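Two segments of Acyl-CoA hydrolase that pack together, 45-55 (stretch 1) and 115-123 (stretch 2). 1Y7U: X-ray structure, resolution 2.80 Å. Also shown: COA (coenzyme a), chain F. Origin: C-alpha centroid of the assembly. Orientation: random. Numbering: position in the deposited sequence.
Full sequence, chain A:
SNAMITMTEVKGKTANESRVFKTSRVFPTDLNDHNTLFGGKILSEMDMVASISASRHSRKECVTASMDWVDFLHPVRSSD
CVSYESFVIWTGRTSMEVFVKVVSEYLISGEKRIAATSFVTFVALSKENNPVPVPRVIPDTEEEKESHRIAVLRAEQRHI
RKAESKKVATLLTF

Stretch 1 45-55: EMDMVASISAS
Stretch 2 (115-123) AATSFVTFV

No hydrogen bond joins these two stretches, and one phenylalanine, F122, supplies the largest share of the buried surface. Its ring touches four helix residues: D47, A50, S51 and A54. The whole contact buries 368 Å², both sides summed.

Stretch 1 is helix throughout 45-55. Stretch 2 is a strand throughout 115-123. Both elements extend beyond these limits. The N-to-C directions differ by 45° (signed crossing angle -45°), and the axes approach to 9.1 Å. For register, the CA atoms of D47 and V120 lie 6.7 Å apart, and those of A54 and F122 lie 6.6 Å apart.

The helix is held by i+4 to i backbone hydrogen bonds, such as A50 N to M46 O at 3.0 Å and A54 N to A50 O at 2.8 Å. S51 OG (chi1 p) donates a hydrogen bond to M48 O, 2.8 Å away.

On the strand, A116, S118, V120 and F122 point toward the helix. T117, F119 and V123 point away. On the helix, M46, A50 and A54 point toward the strand, spaced about one turn apart.

M46 is selenomethionine, with chi1 m, chi2 t and chi3 120°. M46 CE lies 4.0 Å from A116 CB, an apolar contact, and 3.8 Å from the backbone atom T117 C. A50 meets V120 (chi1 t) and F122 through apolar contacts: A50 CB is 4.1 Å from V120 CG2 and 3.6 Å from F122 CE1.

F122 has chi1 -74° and chi2 85°. A54 CB lies 4.1 Å from the F122 ring centroid, 29° off the normal, an off-centre CH-pi contact. Two van der Waals contacts meet F122 CZ: backbone atom S51 CA at 3.3 Å and carboxylate oxygen D47 OD1 (chi1 t) at 3.4 Å. S51 CB is 3.5 Å from F122 CE2. D47 OD2 is hydrogen-bonded elsewhere in the structure.

Coenzyme A meets the strand at T121, whose CG2 is 3.5 Å from COA N3A.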

# COMPACT_ATOMS: atom_id res chain seq x y z
N GLU A 45 -12.64 6.64 0.45
CA GLU A 45 -12.83 6.93 -0.96
C GLU A 45 -13.80 8.07 -1.23
O GLU A 45 -13.59 8.84 -2.16
CB GLU A 45 -13.30 5.67 -1.68
CG GLU A 45 -12.58 5.46 -2.97
CD GLU A 45 -11.13 5.10 -2.76
OE1 GLU A 45 -10.85 3.91 -2.50
OE2 GLU A 45 -10.27 6.00 -2.84
N MSE A 46 -14.88 8.17 -0.45
CA MSE A 46 -15.84 9.24 -0.67
C MSE A 46 -15.15 10.58 -0.49
O MSE A 46 -15.28 11.47 -1.33
CB MSE A 46 -16.99 9.14 0.32
CG MSE A 46 -17.82 7.89 0.19
SE MSE A 46 -19.26 7.90 1.46
CE MSE A 46 -20.74 7.80 0.23
N ASP A 47 -14.42 10.70 0.61
CA ASP A 47 -13.69 11.93 0.92
C ASP A 47 -12.67 12.25 -0.17
O ASP A 47 -12.54 13.39 -0.60
CB ASP A 47 -12.98 11.77 2.28
CG ASP A 47 -12.09 12.95 2.62
OD1 ASP A 47 -12.61 14.07 2.79
OD2 ASP A 47 -10.85 12.77 2.71
N MSE A 48 -11.97 11.22 -0.64
CA MSE A 48 -10.94 11.40 -1.65
C MSE A 48 -11.47 12.00 -2.93
O MSE A 48 -11.01 13.04 -3.39
CB MSE A 48 -10.29 10.05 -1.96
CG MSE A 48 -9.16 10.13 -2.98
SE MSE A 48 -7.69 11.28 -2.43
CE MSE A 48 -8.06 12.74 -3.62
N VAL A 49 -12.45 11.32 -3.50
CA VAL A 49 -13.05 11.75 -4.74
C VAL A 49 -13.72 13.12 -4.57
O VAL A 49 -13.77 13.93 -5.49
CB VAL A 49 -14.04 10.66 -5.19
CG1 VAL A 49 -15.46 11.03 -4.81
CG2 VAL A 49 -13.88 10.40 -6.67
N ALA A 50 -14.21 13.39 -3.36
CA ALA A 50 -14.85 14.67 -3.05
C ALA A 50 -13.85 15.81 -2.91
O ALA A 50 -14.13 16.95 -3.27
CB ALA A 50 -15.64 14.53 -1.78
N SER A 51 -12.68 15.50 -2.36
CA SER A 51 -11.65 16.51 -2.20
C SER A 51 -11.20 16.97 -3.58
O SER A 51 -10.75 18.10 -3.76
CB SER A 51 -10.45 15.95 -1.43
OG SER A 51 -9.60 15.18 -2.26
N ILE A 52 -11.31 16.08 -4.56
CA ILE A 52 -10.92 16.43 -5.92
C ILE A 52 -11.97 17.38 -6.48
O ILE A 52 -11.63 18.37 -7.13
CB ILE A 52 -10.81 15.18 -6.82
CG1 ILE A 52 -9.64 14.31 -6.36
CG2 ILE A 52 -10.62 15.60 -8.28
CD1 ILE A 52 -9.49 13.02 -7.12
N SER A 53 -13.24 17.10 -6.21
CA SER A 53 -14.32 17.97 -6.68
C SER A 53 -14.12 19.34 -6.04
O SER A 53 -14.26 20.37 -6.70
CB SER A 53 -15.69 17.42 -6.27
OG SER A 53 -16.06 16.29 -7.03
N ALA A 54 -13.80 19.35 -4.76
CA ALA A 54 -13.59 20.60 -4.06
C ALA A 54 -12.52 21.45 -4.74
O ALA A 54 -12.73 22.63 -4.96
CB ALA A 54 -13.20 20.32 -2.62
N SER A 55 -11.38 20.86 -5.08
CA SER A 55 -10.34 21.65 -5.71
C SER A 55 -10.62 22.00 -7.17
O SER A 55 -10.16 23.03 -7.66
CB SER A 55 -9.00 20.94 -5.58
OG SER A 55 -9.09 19.62 -6.05
N ALA A 115 -25.10 1.94 -2.81
CA ALA A 115 -24.74 1.41 -1.49
C ALA A 115 -24.61 2.47 -0.42
O ALA A 115 -24.69 2.15 0.77
CB ALA A 115 -23.44 0.64 -1.59
N ALA A 116 -24.40 3.72 -0.82
CA ALA A 116 -24.27 4.81 0.13
C ALA A 116 -24.14 6.16 -0.56
O ALA A 116 -23.72 6.23 -1.72
CB ALA A 116 -23.04 4.58 1.02
N THR A 117 -24.52 7.21 0.16
CA THR A 117 -24.41 8.58 -0.33
C THR A 117 -24.09 9.45 0.87
O THR A 117 -24.23 9.02 2.01
CB THR A 117 -25.72 9.10 -0.94
OG1 THR A 117 -26.71 9.19 0.09
CG2 THR A 117 -26.21 8.18 -2.04
N SER A 118 -23.66 10.68 0.63
CA SER A 118 -23.36 11.58 1.72
C SER A 118 -22.90 12.93 1.20
O SER A 118 -22.80 13.14 -0.01
CB SER A 118 -22.27 10.97 2.62
OG SER A 118 -22.15 11.69 3.83
N PHE A 119 -22.66 13.85 2.11
CA PHE A 119 -22.19 15.17 1.75
C PHE A 119 -20.94 15.40 2.55
O PHE A 119 -20.90 15.14 3.75
CB PHE A 119 -23.22 16.24 2.11
CG PHE A 119 -24.51 16.11 1.36
CD1 PHE A 119 -25.44 15.14 1.73
CD2 PHE A 119 -24.80 16.95 0.29
CE1 PHE A 119 -26.65 15.01 1.04
CE2 PHE A 119 -25.99 16.82 -0.41
CZ PHE A 119 -26.92 15.86 -0.04
N VAL A 120 -19.89 15.86 1.88
CA VAL A 120 -18.65 16.12 2.57
C VAL A 120 -18.43 17.61 2.44
O VAL A 120 -18.58 18.18 1.36
CB VAL A 120 -17.48 15.35 1.93
CG1 VAL A 120 -16.27 15.38 2.87
CG2 VAL A 120 -17.89 13.92 1.62
N THR A 121 -18.09 18.26 3.55
CA THR A 121 -17.87 19.70 3.52
C THR A 121 -16.39 20.02 3.47
O THR A 121 -15.61 19.49 4.27
CB THR A 121 -18.50 20.36 4.77
OG1 THR A 121 -19.88 20.02 4.85
CG2 THR A 121 -18.36 21.88 4.70
N PHE A 122 -16.00 20.87 2.53
CA PHE A 122 -14.61 21.29 2.38
C PHE A 122 -14.47 22.81 2.52
O PHE A 122 -15.39 23.56 2.18
CB PHE A 122 -14.06 20.86 1.01
CG PHE A 122 -13.77 19.39 0.90
CD1 PHE A 122 -14.77 18.49 0.55
CD2 PHE A 122 -12.50 18.89 1.17
CE1 PHE A 122 -14.51 17.13 0.46
CE2 PHE A 122 -12.22 17.54 1.09
CZ PHE A 122 -13.23 16.65 0.74
N VAL A 123 -13.33 23.26 3.02
CA VAL A 123 -13.06 24.68 3.17
C VAL A 123 -11.79 25.04 2.42
O VAL A 123 -10.73 24.45 2.66
CB VAL A 123 -12.86 25.08 4.65
CG1 VAL A 123 -12.41 26.54 4.74
CG2 VAL A 123 -14.14 24.88 5.43
N1A COA F . -18.74 21.51 9.39
C2A COA F . -19.10 22.13 8.24
N3A COA F . -18.56 23.34 7.92
C4A COA F . -17.70 23.92 8.72
C5A COA F . -17.30 23.29 9.85
C6A COA F . -17.82 22.06 10.21
N6A COA F . -17.26 21.27 11.12
N7A COA F . -16.45 24.08 10.44
C8A COA F . -16.27 25.15 9.70
N9A COA F . -17.05 25.09 8.64
C1B COA F . -17.05 26.07 7.56
C2B COA F . -18.19 27.05 7.57
O2B COA F . -19.17 26.55 6.70
C3B COA F . -17.63 28.35 7.03
O3B COA F . -18.23 28.44 5.80
P3B COA F . -18.60 29.65 4.96
O7A COA F . -18.81 29.15 3.68
O8A COA F . -17.71 30.72 4.82
O9A COA F . -19.82 30.15 5.34
C4B COA F . -16.18 28.00 6.85
O4B COA F . -15.97 26.94 7.70
C5B COA F . -15.22 29.07 7.24
O5B COA F . -14.82 28.85 8.57
P1A COA F . -14.15 29.96 9.50
O1A COA F . -14.97 30.26 10.67
O2A COA F . -13.95 31.21 8.76
O3A COA F . -12.80 29.38 10.08
P2A COA F . -12.49 27.96 10.72
O4A COA F . -13.51 27.50 11.68
O5A COA F . -11.22 28.12 11.39
O6A COA F . -12.34 26.92 9.54
CBP COA F . -11.75 24.63 10.23
CCP COA F . -11.40 25.88 9.42
CDP COA F . -12.54 24.94 11.47
CEP COA F . -12.59 23.71 9.38
CAP COA F . -10.48 24.08 10.86
OAP COA F . -10.50 24.23 12.26
C9P COA F . -9.62 22.99 10.30
O9P COA F . -8.46 23.33 9.64
N8P COA F . -9.98 21.76 10.46
C7P COA F . -9.72 20.77 9.46
C6P COA F . -8.37 20.84 8.78
C5P COA F . -7.89 19.51 8.29
O5P COA F . -6.67 19.29 8.15
N4P COA F . -8.82 18.63 8.02
C3P COA F . -8.54 17.24 8.06
C2P COA F . -8.51 16.79 9.49
S1P COA F . -6.88 16.36 10.00